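Long-range contacts in putative exported protein (Bacteroides fragilis, PDB 4RAA), which is of unknown function but folds as a six-bladed beta-propeller of the YWTD superfamily and is probably exported from the cell: residues E148-F159 against Y171-G180; F296-E304 against S325-F336. All coordinates share one frame; numbering follows the deposited sequence.

Interaction 1: residues E148-F159 against Y171-G180; sequences EYTDSKLSDFYF and YKMNKEFKSG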
# COMPACT_ATOMS: atom_id res chain seq x y z
N GLU A 148 -3.08 -17.81 -10.39
CA GLU A 148 -3.68 -18.70 -9.38
C GLU A 148 -4.39 -19.88 -10.04
O GLU A 148 -4.95 -19.76 -11.13
CB GLU A 148 -4.64 -17.94 -8.46
CG GLU A 148 -3.96 -16.91 -7.56
CD GLU A 148 -4.79 -16.41 -6.38
OE1 GLU A 148 -5.92 -16.91 -6.14
OE2 GLU A 148 -4.30 -15.52 -5.66
N TYR A 149 -4.38 -21.02 -9.33
CA TYR A 149 -4.99 -22.30 -9.76
C TYR A 149 -5.70 -23.08 -8.62
O TYR A 149 -6.13 -24.22 -8.82
CB TYR A 149 -3.90 -23.18 -10.41
CG TYR A 149 -2.65 -23.30 -9.58
CD1 TYR A 149 -1.63 -22.33 -9.67
CD2 TYR A 149 -2.48 -24.36 -8.67
CE1 TYR A 149 -0.48 -22.42 -8.89
CE2 TYR A 149 -1.32 -24.46 -7.90
CZ TYR A 149 -0.32 -23.49 -8.01
OH TYR A 149 0.82 -23.58 -7.25
N THR A 150 -5.90 -22.42 -7.47
CA THR A 150 -6.42 -23.02 -6.23
C THR A 150 -7.96 -22.87 -6.13
O THR A 150 -8.64 -22.79 -7.17
CB THR A 150 -5.66 -22.38 -5.04
OG1 THR A 150 -5.97 -20.98 -4.98
CG2 THR A 150 -4.13 -22.55 -5.21
N ASP A 151 -8.51 -22.88 -4.91
CA ASP A 151 -9.96 -22.71 -4.64
C ASP A 151 -10.51 -21.35 -5.09
O ASP A 151 -11.60 -21.29 -5.67
CB ASP A 151 -10.26 -22.88 -3.13
CG ASP A 151 -10.10 -24.32 -2.65
OD1 ASP A 151 -10.94 -25.17 -3.01
OD2 ASP A 151 -9.17 -24.59 -1.86
N SER A 152 -9.77 -20.28 -4.76
CA SER A 152 -10.05 -18.86 -5.08
C SER A 152 -10.80 -18.58 -6.41
O SER A 152 -10.51 -19.23 -7.41
CB SER A 152 -8.70 -18.12 -5.07
OG SER A 152 -8.76 -16.83 -5.64
N LYS A 153 -11.75 -17.63 -6.40
CA LYS A 153 -12.51 -17.24 -7.63
C LYS A 153 -11.58 -16.72 -8.72
O LYS A 153 -11.80 -16.97 -9.90
CB LYS A 153 -13.60 -16.18 -7.37
CG LYS A 153 -14.42 -15.81 -8.61
CD LYS A 153 -15.61 -14.90 -8.34
CE LYS A 153 -16.35 -14.57 -9.64
NZ LYS A 153 -17.54 -13.68 -9.47
N LEU A 154 -10.56 -15.99 -8.29
CA LEU A 154 -9.53 -15.46 -9.19
C LEU A 154 -8.77 -16.55 -9.97
O LEU A 154 -8.26 -16.29 -11.06
CB LEU A 154 -8.56 -14.58 -8.39
CG LEU A 154 -7.45 -13.83 -9.14
CD1 LEU A 154 -8.01 -12.93 -10.22
CD2 LEU A 154 -6.64 -13.03 -8.16
N SER A 155 -8.71 -17.77 -9.41
CA SER A 155 -8.08 -18.93 -10.07
C SER A 155 -8.83 -19.42 -11.32
O SER A 155 -8.25 -20.16 -12.10
CB SER A 155 -7.98 -20.12 -9.11
OG SER A 155 -7.45 -19.72 -7.85
N ASP A 156 -10.11 -19.05 -11.48
CA ASP A 156 -10.94 -19.41 -12.65
C ASP A 156 -10.94 -18.38 -13.80
O ASP A 156 -11.75 -18.48 -14.73
CB ASP A 156 -12.40 -19.66 -12.21
CG ASP A 156 -12.54 -20.82 -11.23
OD1 ASP A 156 -11.75 -21.80 -11.31
OD2 ASP A 156 -13.47 -20.77 -10.41
N PHE A 157 -10.04 -17.39 -13.73
CA PHE A 157 -9.90 -16.37 -14.77
C PHE A 157 -8.43 -16.15 -15.10
O PHE A 157 -7.55 -16.44 -14.28
CB PHE A 157 -10.54 -15.06 -14.32
CG PHE A 157 -12.03 -15.11 -14.21
CD1 PHE A 157 -12.65 -15.50 -13.02
CD2 PHE A 157 -12.83 -14.74 -15.30
CE1 PHE A 157 -14.05 -15.53 -12.92
CE2 PHE A 157 -14.23 -14.77 -15.20
CZ PHE A 157 -14.84 -15.16 -14.01
N TYR A 158 -8.18 -15.64 -16.30
CA TYR A 158 -6.81 -15.33 -16.75
C TYR A 158 -6.32 -13.96 -16.25
O TYR A 158 -5.16 -13.83 -15.85
CB TYR A 158 -6.67 -15.43 -18.27
CG TYR A 158 -6.43 -16.83 -18.79
CD1 TYR A 158 -5.21 -17.46 -18.57
CD2 TYR A 158 -7.39 -17.51 -19.55
CE1 TYR A 158 -4.96 -18.74 -19.05
CE2 TYR A 158 -7.14 -18.78 -20.05
CZ TYR A 158 -5.93 -19.40 -19.80
OH TYR A 158 -5.67 -20.67 -20.27
N PHE A 159 -7.21 -12.95 -16.28
CA PHE A 159 -6.91 -11.56 -15.86
C PHE A 159 -7.98 -11.01 -14.92
O PHE A 159 -9.06 -11.57 -14.80
CB PHE A 159 -6.82 -10.63 -17.07
CG PHE A 159 -5.92 -11.13 -18.16
CD1 PHE A 159 -4.56 -10.82 -18.16
CD2 PHE A 159 -6.43 -11.92 -19.19
CE1 PHE A 159 -3.73 -11.30 -19.16
CE2 PHE A 159 -5.61 -12.39 -20.20
CZ PHE A 159 -4.26 -12.09 -20.18
N TYR A 171 -13.53 -9.66 -13.07
CA TYR A 171 -12.67 -10.75 -13.49
C TYR A 171 -12.87 -10.89 -14.99
O TYR A 171 -14.00 -10.83 -15.47
CB TYR A 171 -13.04 -12.06 -12.80
CG TYR A 171 -13.04 -12.03 -11.29
CD1 TYR A 171 -14.19 -11.63 -10.59
CD2 TYR A 171 -11.92 -12.43 -10.56
CE1 TYR A 171 -14.20 -11.61 -9.19
CE2 TYR A 171 -11.92 -12.42 -9.17
CZ TYR A 171 -13.05 -12.01 -8.49
OH TYR A 171 -13.06 -12.00 -7.11
N LYS A 172 -11.77 -11.12 -15.72
CA LYS A 172 -11.76 -11.14 -17.19
C LYS A 172 -11.17 -12.43 -17.75
O LYS A 172 -10.14 -12.90 -17.27
CB LYS A 172 -10.91 -9.97 -17.70
CG LYS A 172 -11.34 -8.57 -17.24
CD LYS A 172 -12.75 -8.22 -17.71
CE LYS A 172 -13.12 -6.77 -17.44
NZ LYS A 172 -14.50 -6.44 -17.89
N MSE A 173 -11.81 -12.95 -18.80
CA MSE A 173 -11.42 -14.17 -19.53
C MSE A 173 -11.41 -15.45 -18.75
O MSE A 173 -10.54 -15.68 -17.92
CB MSE A 173 -10.09 -14.01 -20.27
CG MSE A 173 -10.39 -13.27 -21.56
SE MSE A 173 -8.71 -12.53 -22.20
CE MSE A 173 -8.16 -14.25 -22.96
N ASN A 174 -12.36 -16.32 -19.09
CA ASN A 174 -12.54 -17.62 -18.45
C ASN A 174 -11.34 -18.55 -18.74
O ASN A 174 -10.91 -18.65 -19.88
CB ASN A 174 -13.83 -18.27 -18.97
CG ASN A 174 -14.25 -19.45 -18.13
OD1 ASN A 174 -14.26 -20.59 -18.61
ND2 ASN A 174 -14.56 -19.20 -16.86
N LYS A 175 -10.82 -19.19 -17.68
CA LYS A 175 -9.66 -20.11 -17.75
C LYS A 175 -10.12 -21.54 -17.48
O LYS A 175 -10.39 -21.91 -16.33
CB LYS A 175 -8.60 -19.66 -16.73
CG LYS A 175 -7.35 -20.54 -16.61
CD LYS A 175 -6.19 -19.83 -15.92
CE LYS A 175 -6.45 -19.56 -14.45
NZ LYS A 175 -5.52 -18.62 -13.77
N GLU A 176 -10.22 -22.34 -18.54
CA GLU A 176 -10.70 -23.72 -18.45
C GLU A 176 -9.62 -24.65 -17.91
O GLU A 176 -9.86 -25.39 -16.95
CB GLU A 176 -11.19 -24.23 -19.81
CG GLU A 176 -12.28 -23.38 -20.45
CD GLU A 176 -12.87 -24.01 -21.70
OE1 GLU A 176 -13.27 -25.20 -21.66
OE2 GLU A 176 -12.98 -23.30 -22.73
N PHE A 177 -8.46 -24.63 -18.55
CA PHE A 177 -7.32 -25.45 -18.13
C PHE A 177 -6.61 -24.72 -17.00
O PHE A 177 -6.10 -23.61 -17.21
CB PHE A 177 -6.33 -25.70 -19.27
CG PHE A 177 -5.14 -26.51 -18.86
CD1 PHE A 177 -5.28 -27.87 -18.59
CD2 PHE A 177 -3.90 -25.91 -18.68
CE1 PHE A 177 -4.20 -28.62 -18.17
CE2 PHE A 177 -2.81 -26.66 -18.27
CZ PHE A 177 -2.95 -28.02 -18.02
N LYS A 178 -6.60 -25.33 -15.81
CA LYS A 178 -5.97 -24.76 -14.61
C LYS A 178 -4.77 -25.61 -14.20
O LYS A 178 -4.89 -26.83 -14.11
CB LYS A 178 -6.96 -24.64 -13.45
CG LYS A 178 -8.11 -23.68 -13.71
CD LYS A 178 -8.88 -23.33 -12.43
CE LYS A 178 -9.58 -24.52 -11.79
NZ LYS A 178 -10.29 -24.12 -10.54
N SER A 179 -3.64 -24.94 -13.96
CA SER A 179 -2.40 -25.60 -13.56
C SER A 179 -1.42 -24.64 -12.90
O SER A 179 -1.52 -23.42 -13.07
CB SER A 179 -1.72 -26.24 -14.78
OG SER A 179 -0.49 -26.86 -14.45
N GLY A 180 -0.49 -25.23 -12.15
CA GLY A 180 0.61 -24.50 -11.54
C GLY A 180 1.69 -24.17 -12.55
O GLY A 180 2.46 -23.22 -12.34

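Interaction 2: residues F296-E304 against S325-F336; sequences FQDQLKVGE and SLKDMAGNGYVF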
# COMPACT_ATOMS: atom_id res chain seq x y z
N PHE A 296 15.83 -16.44 -40.65
CA PHE A 296 15.62 -15.00 -40.36
C PHE A 296 16.89 -14.24 -39.97
O PHE A 296 17.18 -13.20 -40.53
CB PHE A 296 14.57 -14.85 -39.23
CG PHE A 296 14.06 -13.44 -39.02
CD1 PHE A 296 13.15 -12.87 -39.90
CD2 PHE A 296 14.44 -12.71 -37.89
CE1 PHE A 296 12.66 -11.58 -39.69
CE2 PHE A 296 13.95 -11.43 -37.66
CZ PHE A 296 13.06 -10.86 -38.57
N GLN A 297 17.64 -14.79 -39.01
CA GLN A 297 18.88 -14.15 -38.52
C GLN A 297 20.03 -14.12 -39.56
O GLN A 297 20.81 -13.16 -39.57
CB GLN A 297 19.33 -14.79 -37.21
CG GLN A 297 19.90 -16.20 -37.35
CD GLN A 297 19.92 -16.99 -36.06
OE1 GLN A 297 19.59 -16.48 -34.98
NE2 GLN A 297 20.30 -18.26 -36.17
N ASP A 298 20.15 -15.17 -40.38
CA ASP A 298 21.14 -15.21 -41.49
C ASP A 298 20.76 -14.23 -42.63
O ASP A 298 21.64 -13.60 -43.21
CB ASP A 298 21.40 -16.65 -41.99
CG ASP A 298 22.27 -17.48 -41.01
OD1 ASP A 298 22.61 -17.03 -39.89
OD2 ASP A 298 22.63 -18.62 -41.39
N GLN A 299 19.46 -14.10 -42.93
CA GLN A 299 18.98 -13.14 -43.95
C GLN A 299 19.24 -11.67 -43.59
O GLN A 299 19.53 -10.87 -44.47
CB GLN A 299 17.48 -13.34 -44.25
CG GLN A 299 17.17 -14.54 -45.12
CD GLN A 299 15.69 -14.67 -45.50
OE1 GLN A 299 14.85 -13.86 -45.09
NE2 GLN A 299 15.38 -15.68 -46.28
N LEU A 300 19.11 -11.32 -42.31
CA LEU A 300 19.41 -9.95 -41.83
C LEU A 300 20.89 -9.72 -41.47
O LEU A 300 21.25 -8.59 -41.13
CB LEU A 300 18.53 -9.60 -40.62
CG LEU A 300 17.02 -9.71 -40.81
CD1 LEU A 300 16.31 -9.46 -39.49
CD2 LEU A 300 16.53 -8.75 -41.88
N LYS A 301 21.71 -10.77 -41.53
CA LYS A 301 23.16 -10.72 -41.24
C LYS A 301 23.45 -10.27 -39.80
O LYS A 301 24.22 -9.32 -39.59
CB LYS A 301 23.91 -9.87 -42.29
CG LYS A 301 23.87 -10.42 -43.71
CD LYS A 301 24.74 -9.59 -44.64
CE LYS A 301 25.03 -10.29 -45.96
NZ LYS A 301 23.79 -10.51 -46.76
N VAL A 302 22.83 -10.96 -38.83
CA VAL A 302 22.98 -10.68 -37.38
C VAL A 302 23.39 -11.89 -36.49
O VAL A 302 23.26 -11.83 -35.27
CB VAL A 302 21.71 -9.99 -36.79
CG1 VAL A 302 21.38 -8.74 -37.59
CG2 VAL A 302 20.51 -10.93 -36.75
N GLY A 303 23.87 -12.98 -37.11
CA GLY A 303 24.40 -14.15 -36.39
C GLY A 303 23.48 -15.01 -35.54
O GLY A 303 23.17 -16.14 -35.92
N GLU A 304 23.11 -14.49 -34.36
CA GLU A 304 22.21 -15.13 -33.38
C GLU A 304 21.09 -14.19 -32.99
O GLU A 304 21.34 -13.01 -32.76
CB GLU A 304 22.90 -15.44 -32.05
CG GLU A 304 23.59 -16.78 -31.93
CD GLU A 304 24.07 -17.04 -30.49
OE1 GLU A 304 24.08 -16.10 -29.65
OE2 GLU A 304 24.45 -18.19 -30.21
N SER A 325 29.53 -13.90 -28.48
CA SER A 325 29.00 -14.93 -29.39
C SER A 325 29.14 -14.48 -30.86
O SER A 325 29.60 -15.25 -31.71
CB SER A 325 27.53 -15.27 -29.03
OG SER A 325 27.03 -16.38 -29.76
N LEU A 326 28.81 -13.21 -31.12
CA LEU A 326 28.94 -12.60 -32.45
C LEU A 326 30.40 -12.31 -32.85
O LEU A 326 30.74 -12.44 -34.03
CB LEU A 326 28.16 -11.29 -32.54
CG LEU A 326 26.63 -11.24 -32.39
CD1 LEU A 326 26.14 -9.90 -32.92
CD2 LEU A 326 25.94 -12.37 -33.13
N LYS A 327 31.23 -11.86 -31.90
CA LYS A 327 32.65 -11.59 -32.19
C LYS A 327 33.40 -12.84 -32.65
O LYS A 327 34.24 -12.76 -33.54
CB LYS A 327 33.35 -10.91 -31.02
CG LYS A 327 32.86 -9.49 -30.75
CD LYS A 327 33.91 -8.62 -30.08
CE LYS A 327 34.99 -8.19 -31.06
NZ LYS A 327 35.87 -7.18 -30.41
N ASP A 328 33.06 -13.99 -32.06
CA ASP A 328 33.61 -15.29 -32.49
C ASP A 328 33.11 -15.64 -33.90
O ASP A 328 33.87 -16.18 -34.70
CB ASP A 328 33.25 -16.42 -31.51
CG ASP A 328 33.83 -16.22 -30.11
OD1 ASP A 328 34.89 -15.58 -29.96
OD2 ASP A 328 33.21 -16.72 -29.16
N MSE A 329 31.84 -15.32 -34.20
CA MSE A 329 31.26 -15.52 -35.55
C MSE A 329 32.03 -14.65 -36.54
O MSE A 329 32.49 -15.16 -37.59
CB MSE A 329 29.74 -15.27 -35.58
CG MSE A 329 28.96 -16.37 -34.85
SE MSE A 329 27.05 -15.94 -34.81
CE MSE A 329 26.63 -17.05 -36.37
N ALA A 330 32.24 -13.37 -36.17
CA ALA A 330 33.04 -12.42 -36.97
C ALA A 330 34.45 -12.96 -37.19
O ALA A 330 34.95 -12.92 -38.30
CB ALA A 330 33.11 -11.05 -36.32
N GLY A 331 35.06 -13.47 -36.11
CA GLY A 331 36.39 -14.12 -36.15
C GLY A 331 36.45 -15.32 -37.08
O GLY A 331 37.51 -15.60 -37.64
N ASN A 332 35.32 -16.03 -37.24
CA ASN A 332 35.17 -17.15 -38.18
C ASN A 332 34.62 -16.72 -39.57
O ASN A 332 34.03 -17.53 -40.29
CB ASN A 332 34.29 -18.27 -37.57
CG ASN A 332 35.04 -19.08 -36.54
OD1 ASN A 332 35.36 -20.24 -36.77
ND2 ASN A 332 35.37 -18.46 -35.41
N GLY A 333 34.82 -15.45 -39.93
CA GLY A 333 34.38 -14.93 -41.23
C GLY A 333 32.89 -14.89 -41.49
O GLY A 333 32.46 -15.16 -42.61
N TYR A 334 32.10 -14.57 -40.46
CA TYR A 334 30.66 -14.46 -40.64
C TYR A 334 30.39 -13.13 -41.33
O TYR A 334 30.91 -12.09 -40.92
CB TYR A 334 29.88 -14.56 -39.33
CG TYR A 334 28.38 -14.57 -39.55
CD1 TYR A 334 27.69 -15.76 -39.86
CD2 TYR A 334 27.63 -13.39 -39.47
CE1 TYR A 334 26.31 -15.76 -40.07
CE2 TYR A 334 26.26 -13.38 -39.68
CZ TYR A 334 25.60 -14.56 -39.98
OH TYR A 334 24.24 -14.52 -40.17
N VAL A 335 29.57 -13.20 -42.37
CA VAL A 335 29.23 -12.06 -43.21
C VAL A 335 28.15 -11.18 -42.51
O VAL A 335 26.95 -11.28 -42.81
CB VAL A 335 28.86 -12.54 -44.65
CG1 VAL A 335 27.69 -13.56 -44.67
CG2 VAL A 335 28.61 -11.35 -45.58
N PHE A 336 28.61 -10.32 -41.59
CA PHE A 336 27.73 -9.39 -40.82
C PHE A 336 27.23 -8.16 -41.57
O PHE A 336 27.75 -7.82 -42.62
CB PHE A 336 28.42 -8.88 -39.53
CG PHE A 336 28.35 -9.84 -38.39
CD1 PHE A 336 27.14 -10.08 -37.76
CD2 PHE A 336 29.49 -10.47 -37.91
CE1 PHE A 336 27.05 -10.96 -36.69
CE2 PHE A 336 29.41 -11.35 -36.84
CZ PHE A 336 28.19 -11.60 -36.23

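Interaction 1: residues E148-F159 against Y171-G180
Lys175 reaches across to the 148-159 segment and ties down two of its carbonyls at once. CG lies anti to the backbone N (chi1 177°) and the chain bends at chi3, which carries NZ to Glu148 O at 2.9 Å, in the carbonyl plane, and to Phe157 O at 3.0 Å, above that carbonyl's plane. On the way CD passes over one face of the Tyr158 ring, a CH-pi contact. The Lys175 amide gives its proton to Asp156 O, while the carboxylate of Asp156 forms a salt bridge through OD1 with Lys178 NZ (2.8 Å), met nearly along the C-O bond. Backbone pairing follows: Tyr158 N donates to Met173 O at 2.9 Å, and Phe159 and Lys172 exchange two N-H...O bonds. Apolar packing flanks these bonds, with Tyr171 CB centred over the Phe157 ring and Lys153 CG above a face of the Tyr171 ring. Strands 157-162 and 168-174 are the last two of a four-stranded antiparallel sheet, consistent with one propeller blade. Selenomethionine Met173, its SE oblique beside the Phe159 ring in a Met-aromatic contact, lies with that ring against strand 195-200, and Phe177 packs on helix 230-237.

Interaction 2: residues F296-E304 against S325-F336
Tyr334 meets Asp298 because its CG stands anti to the backbone N (chi1 -175°), which sends the ring away from the end of helix 323-331 toward helix 293-299; on the Asp298 side CG lies anti to the carbonyl carbon (chi1 -74°), bringing the carboxylate round to the phenol. Tyr334 OH donates to Asp298 OD1 at 3.0 Å, arriving from above the carboxylate plane, and the same oxygen weakly accepts Gly303 N. The Tyr334 hydroxyl thereby links helix 293-299 to the loop after it, weakly on the loop side.

Both helices end in Schellman motifs, at Lys301 and Gly333, and the chain beyond each meets the other segment. Lys301 runs its aliphatic part beside the Val335 carbonyl, with CG 3.3 Å from Val335 O, and its CE touches Val335 CG2. Gly303 has positive phi, and SE of selenomethionine Met329 lies 3.6 Å from Gly303 CA. Leu326 CD2 lies against Val302 O, and the Phe336 ring turns an edge to Lys301 O. Farther along, Ser325 OG bonds weakly to Glu304 OE1.

Chemically, then, apolar side chains of 325-336 pack on the backbone of 301-304, with the phenol bonds among them and the weak Ser325-Glu304 bond at one end. The phenol serves both neighbours by donating to one and accepting from the other, a double role that directs its O-H toward Asp298.

The two contacts lie on opposite sides of the chain's centre, their own centres about 44 Å apart and their nearest atoms about 25 Å apart, so neither touches the other. They come in series: interaction 1 is complete before interaction 2 begins. Interaction 1 belongs to the four-stranded antiparallel sheet that ends with strand 168-174. Interaction 2 shares no strand with it and joins helix 293-299, which follows strand 287-292, to helix 323-331, between strands 316-321 and 354-360. The pair illustrates two settings within a propeller: in one, the last hairpin of a sheet and the start of the connection leaving it; in the other, the end of one helix and the loop after it, set against the side of a second helix and the turn that follows.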